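Local coordinates for protein copper chaperone CopZ (Staphylococcus aureus, PDB 6FF2) that sequesters copper(I) inside the cell, carries it through the cytoplasm and delivers it to the copper-exporting P-type ATPase CopA, at residues Ala19-Leu24 with Thr31-Asn36; Leu6-Met11 with Gly40-Gln45. All coordinates share one frame; numbering follows the deposited sequence.

Interaction 1 (Ala19-Leu24 with Thr31-Asn36)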
loop_
_atom_site.group_PDB
_atom_site.type_symbol
_atom_site.label_atom_id
_atom_site.label_comp_id
_atom_site.label_asym_id
_atom_site.label_seq_id
_atom_site.Cartn_x
_atom_site.Cartn_y
_atom_site.Cartn_z
ATOM N N ALA A 19 2.488 -1.193 6.594
ATOM C CA ALA A 19 3.891 -1.443 6.373
ATOM C C ALA A 19 4.778 -0.727 7.419
ATOM O O ALA A 19 5.805 -1.283 7.834
ATOM C CB ALA A 19 4.305 -1.013 4.967
ATOM N N VAL A 20 4.438 0.528 7.696
ATOM C CA VAL A 20 5.201 1.340 8.675
ATOM C C VAL A 20 5.022 0.709 10.052
ATOM O O VAL A 20 6.040 0.493 10.772
ATOM C CB VAL A 20 4.778 2.798 8.561
ATOM C CG1 VAL A 20 5.300 3.604 9.759
ATOM C CG2 VAL A 20 5.324 3.412 7.266
ATOM N N GLU A 21 3.802 0.402 10.433
ATOM C CA GLU A 21 3.603 -0.191 11.787
ATOM C C GLU A 21 4.339 -1.543 11.907
ATOM O O GLU A 21 4.942 -1.821 12.941
ATOM C CB GLU A 21 2.110 -0.301 12.126
ATOM C CG GLU A 21 1.458 1.044 12.318
ATOM C CD GLU A 21 -0.003 1.030 12.651
ATOM O OE1 GLU A 21 -0.600 -0.070 12.791
ATOM O OE2 GLU A 21 -0.559 2.145 12.721
ATOM N N SER A 22 4.304 -2.391 10.882
ATOM C CA SER A 22 5.016 -3.653 10.959
ATOM C C SER A 22 6.496 -3.496 11.074
ATOM O O SER A 22 7.132 -4.192 11.851
ATOM C CB SER A 22 4.737 -4.548 9.756
ATOM O OG SER A 22 3.438 -5.016 9.939
ATOM N N ALA A 23 7.069 -2.588 10.297
ATOM C CA ALA A 23 8.525 -2.379 10.328
ATOM C C ALA A 23 8.972 -1.904 11.712
ATOM O O ALA A 23 9.957 -2.364 12.245
ATOM C CB ALA A 23 8.914 -1.350 9.284
ATOM N N LEU A 24 8.182 -1.014 12.286
ATOM C CA LEU A 24 8.506 -0.508 13.628
ATOM C C LEU A 24 8.361 -1.565 14.691
ATOM O O LEU A 24 9.203 -1.676 15.539
ATOM C CB LEU A 24 7.692 0.743 13.943
ATOM C CG LEU A 24 8.065 2.005 13.113
ATOM C CD1 LEU A 24 6.981 3.092 13.183
ATOM C CD2 LEU A 24 9.421 2.554 13.601
ATOM N N THR A 31 7.252 -1.259 21.497
ATOM C CA THR A 31 6.070 -1.888 22.083
ATOM C C THR A 31 4.858 -1.775 21.168
ATOM O O THR A 31 4.111 -2.733 21.026
ATOM C CB THR A 31 5.821 -1.316 23.472
ATOM O OG1 THR A 31 7.042 -1.451 24.241
ATOM C CG2 THR A 31 4.682 -1.994 24.114
ATOM N N SER A 32 4.657 -0.610 20.548
ATOM C CA SER A 32 3.615 -0.432 19.588
ATOM C C SER A 32 3.913 0.751 18.693
ATOM O O SER A 32 4.740 1.623 19.023
ATOM C CB SER A 32 2.273 -0.223 20.334
ATOM O OG SER A 32 2.192 1.037 20.952
ATOM N N ALA A 33 3.216 0.845 17.568
ATOM C CA ALA A 33 3.341 1.960 16.659
ATOM C C ALA A 33 1.951 2.272 16.095
ATOM O O ALA A 33 1.224 1.324 15.714
ATOM C CB ALA A 33 4.308 1.616 15.529
ATOM N N ASP A 34 1.607 3.553 16.007
ATOM C CA ASP A 34 0.262 3.992 15.520
ATOM C C ASP A 34 0.450 5.138 14.539
ATOM O O ASP A 34 0.851 6.248 14.902
ATOM C CB ASP A 34 -0.547 4.402 16.756
ATOM C CG ASP A 34 -1.926 4.911 16.426
ATOM O OD1 ASP A 34 -2.469 4.590 15.377
ATOM O OD2 ASP A 34 -2.493 5.616 17.262
ATOM N N VAL A 35 0.195 4.835 13.263
ATOM C CA VAL A 35 0.229 5.797 12.182
ATOM C C VAL A 35 -1.088 6.551 12.111
ATOM O O VAL A 35 -2.168 5.928 12.041
ATOM C CB VAL A 35 0.458 5.106 10.830
ATOM C CG1 VAL A 35 0.201 6.106 9.676
ATOM C CG2 VAL A 35 1.875 4.457 10.812
ATOM N N ASN A 36 -1.014 7.862 12.083
ATOM C CA ASN A 36 -2.170 8.713 11.727
ATOM C C ASN A 36 -1.990 9.164 10.296
ATOM O O ASN A 36 -1.196 10.037 10.007
ATOM C CB ASN A 36 -2.292 9.915 12.657
ATOM C CG ASN A 36 -3.441 10.817 12.334
ATOM O OD1 ASN A 36 -4.011 10.746 11.276
ATOM N ND2 ASN A 36 -3.752 11.714 13.238
#
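Helix segment Ala-19 to Leu-24 packs over strand segment Thr-31 to Asn-36 and runs nearly antiparallel to it, the two axes 7.7 Å apart at closest approach and at 162°, with Glu-21 opposite Ala-33. This is the first helix of the ferredoxin-like heavy-metal-associated fold laid on the strand that follows it, an outermost strand of the sheet within the chain. Glu-21 carries the polar part of the contact. Its CG lies anti to the carbonyl carbon, beside the backbone N, and the chain runs extended from there, with the carboxylate against the strand backbone at Val-35 N. There OE2 accepts the N-H of Val-35 at 2.8 Å from Val-35 N; the bond is almost straight, 176° at the hydrogen, and uses the anti side of OE2, 15° out of the carboxylate plane. Lys-17, one helical turn earlier, makes a salt bridge to the same OE2 and also donates to Val-35 O, pinning the strand from the helix a second time. This lysine would offset the repulsion expected between Glu-21 and the nearby Asp-34. Leu-24 sets both CB and CD1 on the methyl of Ala-33, with Leu-24 CB 3.8 Å from Ala-33 CB, and its side chain also reaches Val-42 and Val-44 of the adjoining strand. Val-20 lies at the end of the contact nearer the copper site, its side chain about 5 Å from that of Cys-16. It crosses Val-35 at about a right angle, and Val-20 CG1 rests 3.7 Å from Val-35 CG2, which also touches Glu-21 CG.

Interaction 2 (Leu6-Met11 with Gly40-Gln45)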
loop_
_atom_site.group_PDB
_atom_site.type_symbol
_atom_site.label_atom_id
_atom_site.label_comp_id
_atom_site.label_asym_id
_atom_site.label_seq_id
_atom_site.Cartn_x
_atom_site.Cartn_y
_atom_site.Cartn_z
ATOM N N LEU A 6 7.097 10.567 15.223
ATOM C CA LEU A 6 7.815 10.829 13.983
ATOM C C LEU A 6 6.866 11.518 13.032
ATOM O O LEU A 6 5.662 11.173 12.986
ATOM C CB LEU A 6 8.462 9.603 13.386
ATOM C CG LEU A 6 9.466 8.921 14.319
ATOM C CD1 LEU A 6 8.810 7.729 14.966
ATOM C CD2 LEU A 6 10.743 8.496 13.592
ATOM N N ASN A 7 7.386 12.453 12.250
ATOM C CA ASN A 7 6.609 13.087 11.170
ATOM C C ASN A 7 7.071 12.465 9.847
ATOM O O ASN A 7 8.216 12.546 9.520
ATOM C CB ASN A 7 6.821 14.545 11.157
ATOM C CG ASN A 7 6.006 15.189 12.163
ATOM O OD1 ASN A 7 6.554 15.694 13.121
ATOM N ND2 ASN A 7 4.679 15.241 11.941
ATOM N N VAL A 8 6.151 11.801 9.142
ATOM C CA VAL A 8 6.493 10.962 8.005
ATOM C C VAL A 8 5.724 11.452 6.829
ATOM O O VAL A 8 4.529 11.732 6.944
ATOM C CB VAL A 8 6.182 9.480 8.273
ATOM C CG1 VAL A 8 6.547 8.624 7.075
ATOM C CG2 VAL A 8 6.922 8.944 9.494
ATOM N N GLU A 9 6.454 11.597 5.725
ATOM C CA GLU A 9 5.863 11.952 4.414
ATOM C C GLU A 9 5.835 10.745 3.508
ATOM O O GLU A 9 6.783 9.935 3.486
ATOM C CB GLU A 9 6.684 13.073 3.722
ATOM C CG GLU A 9 6.518 14.372 4.453
ATOM C CD GLU A 9 7.289 15.529 3.846
ATOM O OE1 GLU A 9 8.056 15.367 2.874
ATOM O OE2 GLU A 9 7.117 16.627 4.389
ATOM N N GLY A 10 4.760 10.673 2.720
ATOM C CA GLY A 10 4.646 9.619 1.687
ATOM C C GLY A 10 3.633 8.534 2.030
ATOM O O GLY A 10 3.364 7.682 1.196
ATOM N N MET A 11 3.075 8.534 3.245
ATOM C CA MET A 11 2.139 7.460 3.620
ATOM C C MET A 11 0.782 7.854 3.069
ATOM O O MET A 11 0.193 8.832 3.508
ATOM C CB MET A 11 2.078 7.241 5.134
ATOM C CG MET A 11 3.433 6.925 5.724
ATOM S SD MET A 11 3.290 6.622 7.498
ATOM C CE MET A 11 2.658 8.191 8.061
ATOM N N GLY A 40 0.206 12.388 9.057
ATOM C CA GLY A 40 1.538 11.834 8.899
ATOM C C GLY A 40 2.302 11.566 10.179
ATOM O O GLY A 40 3.508 11.187 10.137
ATOM N N GLN A 41 1.646 11.726 11.319
ATOM C CA GLN A 41 2.321 11.480 12.589
ATOM C C GLN A 41 2.318 10.016 12.921
ATOM O O GLN A 41 1.256 9.360 12.894
ATOM C CB GLN A 41 1.682 12.269 13.739
ATOM C CG GLN A 41 1.949 13.769 13.663
ATOM C CD GLN A 41 1.707 14.430 14.966
ATOM O OE1 GLN A 41 0.975 13.918 15.840
ATOM N NE2 GLN A 41 2.364 15.499 15.158
ATOM N N VAL A 42 3.472 9.526 13.334
ATOM C CA VAL A 42 3.559 8.173 13.804
ATOM C C VAL A 42 3.996 8.113 15.281
ATOM O O VAL A 42 5.059 8.616 15.585
ATOM C CB VAL A 42 4.561 7.392 12.942
ATOM C CG1 VAL A 42 4.549 5.911 13.344
ATOM C CG2 VAL A 42 4.229 7.598 11.444
ATOM N N SER A 43 3.130 7.601 16.131
ATOM C CA SER A 43 3.394 7.523 17.557
ATOM C C SER A 43 3.944 6.164 17.893
ATOM O O SER A 43 3.280 5.149 17.694
ATOM C CB SER A 43 2.160 7.818 18.374
ATOM O OG SER A 43 2.432 7.648 19.781
ATOM N N VAL A 44 5.127 6.125 18.523
ATOM C CA VAL A 44 5.796 4.858 18.864
ATOM C C VAL A 44 5.973 4.838 20.377
ATOM O O VAL A 44 6.459 5.811 20.967
ATOM C CB VAL A 44 7.155 4.800 18.178
ATOM C CG1 VAL A 44 7.863 3.531 18.538
ATOM C CG2 VAL A 44 7.049 4.942 16.672
ATOM N N GLN A 45 5.517 3.770 20.980
ATOM C CA GLN A 45 5.746 3.472 22.407
ATOM C C GLN A 45 6.920 2.488 22.474
ATOM O O GLN A 45 6.914 1.431 21.801
ATOM C CB GLN A 45 4.519 2.848 23.043
ATOM C CG GLN A 45 3.290 3.741 22.968
ATOM C CD GLN A 45 3.329 4.875 23.953
ATOM O OE1 GLN A 45 4.026 4.819 24.975
ATOM N NE2 GLN A 45 2.561 5.880 23.688
#
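Leu-6 and Val-42 face each other as an antiparallel hydrogen-bonded pair and exchange both backbone bonds: Leu-6 N donates to Val-42 O at 2.8 Å, and Val-42 N returns a bond of the same length to Leu-6 O. Leu-6 O takes a further CA-H contact from Gln-41. A third bond, from Val-8 N to Gly-40 O at 2.9 Å, is more bent, 153° at the hydrogen, its donor tilted 28° from the carbonyl plane. Gly-40, at positive phi, brings its CA against Val-8 O, which takes a CA-H contact from it. Gln-41 N is taken by Asn-39 OD1. Outward, Asn-7 and Glu-9 bond through their backbones to Val-68 and Asp-66, Ser-43 to Asp-34 and Val-44 to Glu-4, while Ser-43 OG bonds Gln-3 NE2. The two strands are the central ones of the four-stranded antiparallel sheet of the ferredoxin-like heavy-metal-associated fold, and Leu-6, Val-8, Val-42 and Val-44 line its helix-covered face. Val-8 CG2 meets Val-42 CG2 at 3.6 Å, while Leu-6 CD1 touches Val-44 CG2 at 3.7 Å. Past the strand, the Met-11 chain bends at chi3, which brings CE to 3.7 Å from Gly-40 O and 3.8 Å from Val-42 CG2. The same methionine touches Cys-16, a copper ligand, and its side chain lies about 6 Å from a bound copper(I) ion. On the other face, Asn-7 and Gln-41 form a non-hydrogen-bonded pair whose side chains lie side by side, pointing the same way; their amide planes are 56° apart, and Asn-7 ND2 lies 3.5 Å from Gln-41 CG.

How the interactions relate
Backbone bonding dominates interaction 2, whereas interaction 1, nested along the chain inside the loop that interaction 2 closes, depends on side chains. Both are partly buried. In interaction 1 Val-20, Leu-24 and Val-35 are buried and Asp-34 is exposed; in interaction 2 Leu-6, Val-8, Val-42 and Val-44 are buried, and Asn-7 and Gln-41 lie on the outer face of the sheet. The two meet where strands 30-36 and 41-46 pair: Asn-36 N and Gln-41 O are 2.8 Å apart, a probable hydrogen bond, and near the other end Thr-31 and Ser-32 both face Gln-45 in a classic beta bulge. Val-35 CG1 packs on Met-11 CE, within one apolar core between helices and sheet.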